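Side-chain contacts in hypothetical protein (Rhodococcus sp., PDB 2NS0), which is of unknown function, probably has a helix-turn-helix-type fold, and may be related to S-adenosylmethionine tRNA ribosyltransferases: residues A[30-33]-A[38-41]; A[14-19]-A[23-28]; A[53-58]-A[69-74]; A[59-62]-A[67-70]. All coordinates share one frame; numbering follows the deposited sequence.

Contact 1 (A[30-33]-A[38-41]); sequences VARA and DWRP
Trp-39 packs against Ala-31 and Arg-32 in a partly buried contact at what is probably the turn of a helix-turn-helix, where the loop leaving helix 27-34 swings back over it before helix 43-55 begins. The chain approaches closely enough for Ala-31 CB to lie 3.6 Å from Trp-39 CB and 3.3 Å from Trp-39 O, so the small methyl admits both the backbone and the root of the indole. Ala-31 also touches Leu-42 and Met-43, which places this joint beside the start of the next helix.

The Trp-39 ring is turned up alongside Arg-32 by chi1 of 57°, with CG between the backbone N and the carbonyl carbon, and the two side chains run the same way. Arg-32 CG sits over the five-membered ring in a CH-pi contact, 3.7 Å from its centroid and 17° off the normal. Arg-40 CG lies over the opposite face, so the indole is sandwiched between the aliphatic parts of two arginines. Further out, the Arg-32 guanidinium is tilted 46° from the ring plane rather than stacked flat on it. Its nitrogens and the indole N-H are all donors and form no hydrogen bond; Trp-39 NE1 instead lies over the centre of the guanidinium, 3.2 Å from Arg-32 CZ.

Contact 2 (A[14-19]-A[23-28]); sequences ALLDAR and ASICPS
Apolar packing centres on Ile-25, which sets its branches against Leu-15, Leu-16 and Arg-19 where the end of helix 5-18 faces the chain leading into helix 27-34. Its chi1 of 61° places CG1 between the backbone N and the carbonyl carbon and swings CD1 toward the helix, 4.0 Å from Leu-15 CB. Leu-16 crosses Ile-25 at about a right angle, its CD2 resting 3.8 Å from Ile-25 CG1. The other branch, Ile-25 CG2, lies over one face of the Arg-19 guanidinium in the conformer described, off centre, 3.5 Å from Arg-19 NE. Nearer the loop, Arg-19 CB meets Ala-23 CB at 3.9 Å, and from there the arginine runs extended from CG to NE along the second segment.

Polar interactions are more tentative. Arg-19 was modelled in two conformers, and the close approach of its guanidinium to the Ser-24 carbonyl has a poor angle, so no hydrogen bond is assigned; its ion pair with Asp-29 is long and weak. Ser-24 points its CB away from the helix, and its hydroxyl is hydrogen-bonded to Arg-78.

Bonds of backbone groups mark the two helix ends. Arg-19 N bonds to Leu-16 O as the first helix runs out, and Cys-26 is the N-cap of helix 27-34, its N bonded to the side-chain carboxylate of Asp-29, as in one half of a capping box. Ile-25 also pairs through its backbone with Ile-79 of strand 78-81, a link to the sheet consistent with a winged helix-turn-helix fold.

Contact 3 (A[53-58]-A[69-74]); sequences LADAGE and DPRSAR
The segments of Asp-55 and Arg-71 are each shaped by a tight backbone turn: a Schellman motif closes helix 43-55, with Gly-57 at phi 83° and Glu-58 N bonded to Leu-53 O, while an Asx turn folds the loop at residues 69-71. Between these turns a salt-bridge network spans the surface of what is probably a helix-turn-helix domain, joining the end of helix 43-55 to the loop before strand 78-81.

Asp-55 and Arg-71 approach from opposite directions and meet end-on. Arg-71 NH1 bonds to Asp-55 OD2 at 2.8 Å and Arg-71 NH2 to Asp-55 OD1 at 3.0 Å, both nearly straight and on the syn sides of the oxygens, though clearly tilted out of the carboxylate plane. The acceptors lie in the guanidinium plane, but the carboxylate is twisted 33° against it. A bend at chi3 (-60°) folds the arginine back, so that its other edge grips Asp-69: Arg-71 NE reaches Asp-69 OD1 at 2.8 Å, and NH2 adds a longer bond to the same oxygen. Two carboxylates at its edges thus fix the rotation of the guanidinium. A methionine in place of Arg-71 would probably leave both Asp-55 and Asp-69 without their shared counter-charge and untie the loop from the helix end. Asp-69 OD1 takes a third bond, from Arg-71 N at 2.9 Å, which comes from above the carboxylate plane and closes the Asx turn.

Contact 4 (A[59-62]-A[67-70]); sequences VEVT and VVDP
Val-61 turns its two methyls toward Val-68 and Pro-70, meeting the first at about a right angle and the second obliquely. With chi1 at 172°, CG1 is anti to the backbone N and touches both partners, coming 3.8 Å from Val-68 CG2 and 3.9 Å from Pro-70 CB, while CG2 bears on the flank of the proline ring, 3.6 Å from Pro-70 CD. Val-61 also touches Ala-50 of helix 43-55, with Ile-77 touching both Val-61 and Pro-70. An alanine at Val-61 would probably open a gap beside Pro-70 and Val-68 and leave the proline less firmly seated against the strand.

Val-61 lies on the first strand of a beta-hairpin, 59-63 and 66-67, and Pro-70 in the loop that leaves it; the hairpin is part of the antiparallel sheet that follows the helices, as in winged helix-turn-helix domains. Thr-62 and Val-67 form a non-hydrogen-bonded pair with CA atoms 4.3 Å apart; their side chains share a face of the sheet, and Thr-62 CG2 lies 4.2 Å from Val-67 CG2. The same valine methyl is crossed at about a right angle by Glu-60, whose OE2 stands 3.8 Å from Val-67 CG2; the other oxygen of that carboxylate forms a salt bridge with Arg-80 of strand 78-81.

Past the pair, Val-68 N bonds to Val-61 O at 2.8 Å, and Val-67 CA adds a CA-H...O contact to this carbonyl. Beyond that point a water takes over the pairing, accepting from Val-61 N and donating to Val-68 O.

How the contacts relate
From the N terminus, contact 2 closes the short loop after helix 5-18, and contact 1 then closes the turn after helix 27-34; the two follow in series and touch where Val-30 meets Leu-15 and Ile-25, and Trp-39 meets Ser-28. Contact 3 opens at the end of helix 43-55 and spans the hairpin, so contact 4, opening later at strand 59-63, largely nests within it; both end on the same loop and share Asp-69 and Pro-70. Contact 4 also reaches contact 2 through Val-59 and Leu-16, linking sheet to first helix. Contacts 1 and 3 lie on opposite sides of the chain's centre, their centres about 19 Å apart.

Contact 1 (A[30-33]-A[38-41])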
loop_
_atom_site.group_PDB
_atom_site.type_symbol
_atom_site.label_atom_id
_atom_site.label_comp_id
_atom_site.label_asym_id
_atom_site.label_seq_id
_atom_site.Cartn_x
_atom_site.Cartn_y
_atom_site.Cartn_z
ATOM N N VAL A 30 -2.807 0.140 -6.082
ATOM C CA VAL A 30 -3.356 1.380 -5.521
ATOM C C VAL A 30 -3.279 2.529 -6.547
ATOM O O VAL A 30 -4.270 3.180 -6.825
ATOM C CB VAL A 30 -2.597 1.783 -4.195
ATOM C CG1 VAL A 30 -3.347 2.923 -3.429
ATOM C CG2 VAL A 30 -2.392 0.596 -3.301
ATOM N N ALA A 31 -2.091 2.814 -7.085
ATOM C CA ALA A 31 -1.921 3.917 -8.031
ATOM C C ALA A 31 -2.876 3.782 -9.227
ATOM O O ALA A 31 -3.452 4.777 -9.636
ATOM C CB ALA A 31 -0.498 4.026 -8.490
ATOM N N ARG A 32 -3.062 2.564 -9.747
ATOM C CA ARG A 32 -3.911 2.325 -10.910
ATOM C C ARG A 32 -5.364 2.511 -10.504
ATOM O O ARG A 32 -6.174 2.950 -11.290
ATOM C CB ARG A 32 -3.752 0.911 -11.501
ATOM C CG ARG A 32 -2.517 0.648 -12.428
ATOM C CD ARG A 32 -2.481 -0.823 -13.098
ATOM N NE ARG A 32 -1.240 -1.037 -13.872
ATOM C CZ ARG A 32 -1.028 -0.619 -15.139
ATOM N NH1 ARG A 32 -1.966 0.026 -15.866
ATOM N NH2 ARG A 32 0.133 -0.866 -15.722
ATOM N N ALA A 33 -5.710 2.137 -9.284
ATOM C CA ALA A 33 -7.109 2.268 -8.868
ATOM C C ALA A 33 -7.474 3.740 -8.745
ATOM O O ALA A 33 -8.546 4.095 -9.133
ATOM C CB ALA A 33 -7.386 1.531 -7.561
ATOM N N ASP A 38 -2.835 7.388 -15.428
ATOM C CA ASP A 38 -1.498 7.945 -15.170
ATOM C C ASP A 38 -1.105 7.713 -13.721
ATOM O O ASP A 38 -1.162 8.618 -12.871
ATOM C CB ASP A 38 -1.453 9.435 -15.518
ATOM C CG ASP A 38 -0.051 10.001 -15.562
ATOM O OD1 ASP A 38 0.939 9.246 -15.634
ATOM O OD2 ASP A 38 0.059 11.234 -15.578
ATOM N N TRP A 39 -0.670 6.487 -13.458
ATOM C CA TRP A 39 -0.454 6.011 -12.097
ATOM C C TRP A 39 1.000 6.118 -11.585
ATOM O O TRP A 39 1.216 6.112 -10.367
ATOM C CB TRP A 39 -1.006 4.574 -11.974
ATOM C CG TRP A 39 -0.396 3.622 -12.951
ATOM C CD1 TRP A 39 -0.916 3.238 -14.156
ATOM C CD2 TRP A 39 0.855 2.921 -12.809
ATOM N NE1 TRP A 39 -0.043 2.370 -14.798
ATOM C CE2 TRP A 39 1.037 2.144 -13.980
ATOM C CE3 TRP A 39 1.835 2.871 -11.801
ATOM C CZ2 TRP A 39 2.177 1.334 -14.179
ATOM C CZ3 TRP A 39 2.952 2.058 -11.991
ATOM C CH2 TRP A 39 3.114 1.300 -13.174
ATOM N N ARG A 40 1.985 6.208 -12.484
ATOM C CA ARG A 40 3.405 6.167 -12.063
ATOM C C ARG A 40 3.755 7.307 -11.103
ATOM O O ARG A 40 4.523 7.105 -10.163
ATOM C CB ARG A 40 4.418 6.132 -13.243
ATOM C CG ARG A 40 4.536 4.742 -13.885
ATOM C CD ARG A 40 5.646 4.572 -14.941
ATOM N NE ARG A 40 6.677 3.684 -14.430
ATOM C CZ ARG A 40 6.604 2.351 -14.399
ATOM N NH1 ARG A 40 5.552 1.707 -14.887
ATOM N NH2 ARG A 40 7.609 1.646 -13.875
ATOM N N PRO A 41 3.203 8.515 -11.341
ATOM C CA PRO A 41 3.507 9.572 -10.389
ATOM C C PRO A 41 2.971 9.334 -8.964
ATOM O O PRO A 41 3.409 9.992 -8.010
ATOM C CB PRO A 41 2.860 10.791 -11.026
ATOM C CG PRO A 41 2.771 10.442 -12.502
ATOM C CD PRO A 41 2.374 9.018 -12.444
#

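Contact 2 (A[14-19]-A[23-28])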
loop_
_atom_site.group_PDB
_atom_site.type_symbol
_atom_site.label_atom_id
_atom_site.label_comp_id
_atom_site.label_asym_id
_atom_site.label_seq_id
_atom_site.Cartn_x
_atom_site.Cartn_y
_atom_site.Cartn_z
ATOM N N ALA A 14 -9.536 -0.368 0.796
ATOM C CA ALA A 14 -10.572 -0.871 -0.080
ATOM C C ALA A 14 -10.049 -2.046 -0.882
ATOM O O ALA A 14 -10.769 -3.040 -1.044
ATOM C CB ALA A 14 -11.045 0.222 -1.025
ATOM N N LEU A 15 -8.830 -1.928 -1.434
ATOM C CA LEU A 15 -8.280 -3.034 -2.230
ATOM C C LEU A 15 -7.973 -4.242 -1.340
ATOM O O LEU A 15 -8.310 -5.346 -1.695
ATOM C CB LEU A 15 -7.040 -2.628 -3.011
ATOM C CG LEU A 15 -7.240 -1.575 -4.116
ATOM C CD1 LEU A 15 -5.922 -1.115 -4.679
ATOM C CD2 LEU A 15 -8.137 -2.080 -5.203
ATOM N N LEU A 16 -7.361 -4.026 -0.178
ATOM C CA LEU A 16 -7.047 -5.140 0.735
ATOM C C LEU A 16 -8.313 -5.800 1.193
ATOM O O LEU A 16 -8.387 -7.051 1.235
ATOM C CB LEU A 16 -6.218 -4.687 1.943
ATOM C CG LEU A 16 -4.747 -4.417 1.645
ATOM C CD1 LEU A 16 -4.032 -3.971 2.866
ATOM C CD2 LEU A 16 -4.054 -5.660 1.140
ATOM N N ASP A 17 -9.289 -4.966 1.562
ATOM C CA ASP A 17 -10.581 -5.447 2.053
ATOM C C ASP A 17 -11.228 -6.385 1.032
ATOM O O ASP A 17 -11.883 -7.331 1.433
ATOM C CB ASP A 17 -11.551 -4.318 2.443
ATOM C CG ASP A 17 -12.687 -4.810 3.282
ATOM O OD1 ASP A 17 -12.533 -4.886 4.524
ATOM O OD2 ASP A 17 -13.751 -5.167 2.725
ATOM N N ALA A 18 -11.048 -6.157 -0.264
ATOM C CA ALA A 18 -11.710 -6.999 -1.269
ATOM C C ALA A 18 -11.006 -8.359 -1.483
ATOM O O ALA A 18 -11.544 -9.258 -2.119
ATOM C CB ALA A 18 -11.819 -6.248 -2.603
ATOM N N ARG A 19 -9.802 -8.523 -0.941
ATOM C CA ARG A 19 -8.990 -9.711 -1.185
ATOM C C ARG A 19 -9.078 -10.699 -0.023
ATOM O O ARG A 19 -9.514 -10.320 1.083
ATOM C CB ARG A 19 -7.550 -9.290 -1.441
ATOM C CG ARG A 19 -7.389 -8.625 -2.789
ATOM C CD ARG A 19 -5.975 -8.781 -3.324
ATOM N NE ARG A 19 -5.788 -8.016 -4.561
ATOM C CZ ARG A 19 -4.723 -8.109 -5.348
ATOM N NH1 ARG A 19 -3.743 -8.963 -5.042
ATOM N NH2 ARG A 19 -4.654 -7.361 -6.442
ATOM N N ALA A 23 -3.767 -12.684 1.448
ATOM C CA ALA A 23 -3.436 -11.982 0.195
ATOM C C ALA A 23 -2.745 -10.628 0.396
ATOM O O ALA A 23 -2.693 -10.078 1.500
ATOM C CB ALA A 23 -4.671 -11.818 -0.679
ATOM N N SER A 24 -2.184 -10.103 -0.689
ATOM C CA SER A 24 -1.546 -8.820 -0.643
ATOM C C SER A 24 -1.766 -8.090 -1.967
ATOM O O SER A 24 -2.275 -8.669 -2.935
ATOM C CB SER A 24 -0.062 -8.972 -0.341
ATOM O OG SER A 24 0.597 -9.511 -1.467
ATOM N N ILE A 25 -1.418 -6.791 -1.957
ATOM C CA ILE A 25 -1.491 -5.909 -3.102
ATOM C C ILE A 25 -0.132 -5.297 -3.230
ATOM O O ILE A 25 0.701 -5.448 -2.347
ATOM C CB ILE A 25 -2.595 -4.775 -2.975
ATOM C CG1 ILE A 25 -2.335 -3.840 -1.775
ATOM C CG2 ILE A 25 -4.018 -5.396 -2.973
ATOM C CD1 ILE A 25 -3.262 -2.622 -1.707
ATOM N N CYS A 26 0.092 -4.619 -4.344
ATOM C CA CYS A 26 1.337 -3.892 -4.546
ATOM C C CYS A 26 0.960 -2.426 -4.753
ATOM O O CYS A 26 -0.226 -2.091 -4.996
ATOM C CB CYS A 26 2.102 -4.459 -5.757
ATOM S SG CYS A 26 1.152 -4.432 -7.288
ATOM N N PRO A 27 1.941 -1.532 -4.607
ATOM C CA PRO A 27 1.686 -0.091 -4.787
ATOM C C PRO A 27 1.039 0.262 -6.148
ATOM O O PRO A 27 0.162 1.107 -6.201
ATOM C CB PRO A 27 3.093 0.537 -4.695
ATOM C CG PRO A 27 3.884 -0.424 -3.874
ATOM C CD PRO A 27 3.327 -1.820 -4.195
ATOM N N SER A 28 1.442 -0.389 -7.233
ATOM C CA SER A 28 0.798 -0.111 -8.517
ATOM C C SER A 28 -0.701 -0.445 -8.545
ATOM O O SER A 28 -1.431 0.189 -9.284
ATOM C CB SER A 28 1.563 -0.717 -9.721
ATOM O OG SER A 28 1.374 -2.134 -9.881
#

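Contact 3 (A[53-58]-A[69-74])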
loop_
_atom_site.group_PDB
_atom_site.type_symbol
_atom_site.label_atom_id
_atom_site.label_comp_id
_atom_site.label_asym_id
_atom_site.label_seq_id
_atom_site.Cartn_x
_atom_site.Cartn_y
_atom_site.Cartn_z
ATOM N N LEU A 53 -0.102 3.640 7.350
ATOM C CA LEU A 53 -0.957 2.550 7.801
ATOM C C LEU A 53 -0.178 1.444 8.511
ATOM O O LEU A 53 -0.700 0.778 9.400
ATOM C CB LEU A 53 -1.766 1.968 6.629
ATOM C CG LEU A 53 -2.806 2.936 6.071
ATOM C CD1 LEU A 53 -3.593 2.220 4.943
ATOM C CD2 LEU A 53 -3.717 3.443 7.125
ATOM N N ALA A 54 1.077 1.249 8.111
ATOM C CA ALA A 54 2.000 0.360 8.814
ATOM C C ALA A 54 2.337 0.890 10.205
ATOM O O ALA A 54 2.317 0.141 11.156
ATOM C CB ALA A 54 3.294 0.119 7.967
ATOM N N ASP A 55 2.645 2.177 10.323
ATOM C CA ASP A 55 2.916 2.797 11.632
ATOM C C ASP A 55 1.713 2.620 12.604
ATOM O O ASP A 55 1.895 2.441 13.817
ATOM C CB ASP A 55 3.236 4.285 11.483
ATOM C CG ASP A 55 4.589 4.554 10.779
ATOM O OD1 ASP A 55 5.426 3.632 10.688
ATOM O OD2 ASP A 55 4.791 5.689 10.286
ATOM N N ALA A 56 0.500 2.633 12.051
ATOM C CA ALA A 56 -0.724 2.524 12.818
ATOM C C ALA A 56 -1.022 1.064 13.144
ATOM O O ALA A 56 -1.902 0.782 13.904
ATOM C CB ALA A 56 -1.849 3.131 12.048
ATOM N N GLY A 57 -0.266 0.148 12.550
ATOM C CA GLY A 57 -0.390 -1.256 12.819
ATOM C C GLY A 57 -1.490 -1.928 12.029
ATOM O O GLY A 57 -1.704 -3.115 12.223
ATOM N N GLU A 58 -2.152 -1.190 11.129
ATOM C CA GLU A 58 -3.251 -1.716 10.286
ATOM C C GLU A 58 -2.801 -2.685 9.166
ATOM O O GLU A 58 -3.483 -3.691 8.867
ATOM C CB GLU A 58 -3.991 -0.557 9.626
ATOM C CG GLU A 58 -4.635 0.361 10.651
ATOM C CD GLU A 58 -5.715 1.267 10.062
ATOM O OE1 GLU A 58 -6.070 1.100 8.876
ATOM O OE2 GLU A 58 -6.218 2.121 10.823
ATOM N N ASP A 69 9.930 -1.261 5.938
ATOM C CA ASP A 69 9.348 0.057 5.854
ATOM C C ASP A 69 9.328 0.399 4.367
ATOM O O ASP A 69 10.401 0.443 3.730
ATOM C CB ASP A 69 10.279 1.036 6.593
ATOM C CG ASP A 69 9.751 2.479 6.619
ATOM O OD1 ASP A 69 8.876 2.856 5.842
ATOM O OD2 ASP A 69 10.286 3.260 7.403
ATOM N N PRO A 70 8.125 0.664 3.802
ATOM C CA PRO A 70 7.960 0.999 2.370
ATOM C C PRO A 70 8.644 2.308 1.990
ATOM O O PRO A 70 8.937 2.541 0.813
ATOM C CB PRO A 70 6.443 1.219 2.239
ATOM C CG PRO A 70 6.024 1.638 3.572
ATOM C CD PRO A 70 6.814 0.716 4.482
ATOM N N ARG A 71 8.879 3.157 2.985
ATOM C CA ARG A 71 9.529 4.452 2.748
ATOM C C ARG A 71 11.023 4.289 2.505
ATOM O O ARG A 71 11.635 5.147 1.867
ATOM C CB ARG A 71 9.216 5.450 3.889
ATOM C CG ARG A 71 7.756 5.939 3.861
ATOM C CD ARG A 71 7.257 6.322 5.245
ATOM N NE ARG A 71 7.327 5.178 6.169
ATOM C CZ ARG A 71 6.672 5.118 7.323
ATOM N NH1 ARG A 71 5.895 6.123 7.718
ATOM N NH2 ARG A 71 6.797 4.052 8.086
ATOM N N SER A 72 11.590 3.178 2.986
ATOM C CA SER A 72 13.047 2.857 2.886
ATOM C C SER A 72 13.425 1.817 1.839
ATOM O O SER A 72 14.531 1.844 1.315
ATOM C CB SER A 72 13.549 2.308 4.205
ATOM O OG SER A 72 13.486 3.324 5.164
ATOM N N ALA A 73 12.509 0.885 1.593
ATOM C CA ALA A 73 12.718 -0.317 0.760
ATOM C C ALA A 73 12.881 0.043 -0.710
ATOM O O ALA A 73 12.164 0.870 -1.234
ATOM C CB ALA A 73 11.534 -1.335 0.926
ATOM N N ARG A 74 13.837 -0.617 -1.356
ATOM C CA ARG A 74 14.141 -0.431 -2.771
ATOM C C ARG A 74 13.416 -1.500 -3.583
ATOM O O ARG A 74 13.510 -2.697 -3.314
ATOM C CB ARG A 74 15.665 -0.503 -3.006
ATOM C CG ARG A 74 16.068 -0.615 -4.482
ATOM C CD ARG A 74 17.568 -0.948 -4.662
ATOM N NE ARG A 74 18.429 0.036 -3.993
ATOM C CZ ARG A 74 18.806 1.194 -4.544
ATOM N NH1 ARG A 74 18.409 1.501 -5.785
ATOM N NH2 ARG A 74 19.587 2.045 -3.860
#

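Contact 4 (A[59-62]-A[67-70])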
loop_
_atom_site.group_PDB
_atom_site.type_symbol
_atom_site.label_atom_id
_atom_site.label_comp_id
_atom_site.label_asym_id
_atom_site.label_seq_id
_atom_site.Cartn_x
_atom_site.Cartn_y
_atom_site.Cartn_z
ATOM N N VAL A 59 -1.680 -2.354 8.532
ATOM C CA VAL A 59 -1.128 -3.166 7.475
ATOM C C VAL A 59 0.340 -3.425 7.776
ATOM O O VAL A 59 0.928 -2.722 8.609
ATOM C CB VAL A 59 -1.267 -2.473 6.060
ATOM C CG1 VAL A 59 -2.743 -2.069 5.762
ATOM C CG2 VAL A 59 -0.281 -1.319 5.886
ATOM N N GLU A 60 0.907 -4.439 7.115
ATOM C CA GLU A 60 2.357 -4.628 7.044
ATOM C C GLU A 60 2.810 -4.580 5.593
ATOM O O GLU A 60 2.087 -5.005 4.660
ATOM C CB GLU A 60 2.783 -5.989 7.615
ATOM C CG GLU A 60 2.572 -6.121 9.109
ATOM C CD GLU A 60 2.664 -7.540 9.575
ATOM O OE1 GLU A 60 2.029 -8.426 8.941
ATOM O OE2 GLU A 60 3.400 -7.770 10.559
ATOM N N VAL A 61 4.032 -4.113 5.407
ATOM C CA VAL A 61 4.615 -4.084 4.081
ATOM C C VAL A 61 5.740 -5.122 4.130
ATOM O O VAL A 61 6.491 -5.188 5.137
ATOM C CB VAL A 61 5.209 -2.669 3.767
ATOM C CG1 VAL A 61 5.997 -2.690 2.446
ATOM C CG2 VAL A 61 4.123 -1.549 3.812
ATOM N N THR A 62 5.843 -5.941 3.077
ATOM C CA THR A 62 6.876 -6.967 2.987
ATOM C C THR A 62 7.657 -6.852 1.690
ATOM O O THR A 62 7.171 -6.345 0.686
ATOM C CB THR A 62 6.324 -8.432 3.118
ATOM O OG1 THR A 62 5.532 -8.753 1.976
ATOM C CG2 THR A 62 5.474 -8.625 4.423
ATOM N N VAL A 67 9.159 -8.330 6.721
ATOM C CA VAL A 67 8.494 -7.050 6.973
ATOM C C VAL A 67 9.529 -5.913 6.821
ATOM O O VAL A 67 10.656 -5.992 7.381
ATOM C CB VAL A 67 7.755 -7.009 8.364
ATOM C CG1 VAL A 67 7.261 -5.559 8.703
ATOM C CG2 VAL A 67 6.555 -7.982 8.383
ATOM N N VAL A 68 9.156 -4.886 6.034
ATOM C CA VAL A 68 10.020 -3.719 5.753
ATOM C C VAL A 68 9.209 -2.388 5.880
ATOM O O VAL A 68 7.971 -2.389 5.878
ATOM C CB VAL A 68 10.679 -3.783 4.291
ATOM C CG1 VAL A 68 11.627 -5.005 4.087
ATOM C CG2 VAL A 68 9.573 -3.720 3.184
ATOM N N ASP A 69 9.930 -1.261 5.938
ATOM C CA ASP A 69 9.348 0.057 5.854
ATOM C C ASP A 69 9.328 0.399 4.367
ATOM O O ASP A 69 10.401 0.443 3.730
ATOM C CB ASP A 69 10.279 1.036 6.593
ATOM C CG ASP A 69 9.751 2.479 6.619
ATOM O OD1 ASP A 69 8.876 2.856 5.842
ATOM O OD2 ASP A 69 10.286 3.260 7.403
ATOM N N PRO A 70 8.125 0.664 3.802
ATOM C CA PRO A 70 7.960 0.999 2.370
ATOM C C PRO A 70 8.644 2.308 1.990
ATOM O O PRO A 70 8.937 2.541 0.813
ATOM C CB PRO A 70 6.443 1.219 2.239
ATOM C CG PRO A 70 6.024 1.638 3.572
ATOM C CD PRO A 70 6.814 0.716 4.482
HETATM O O HOH W 1 5.701 -2.586 7.405
#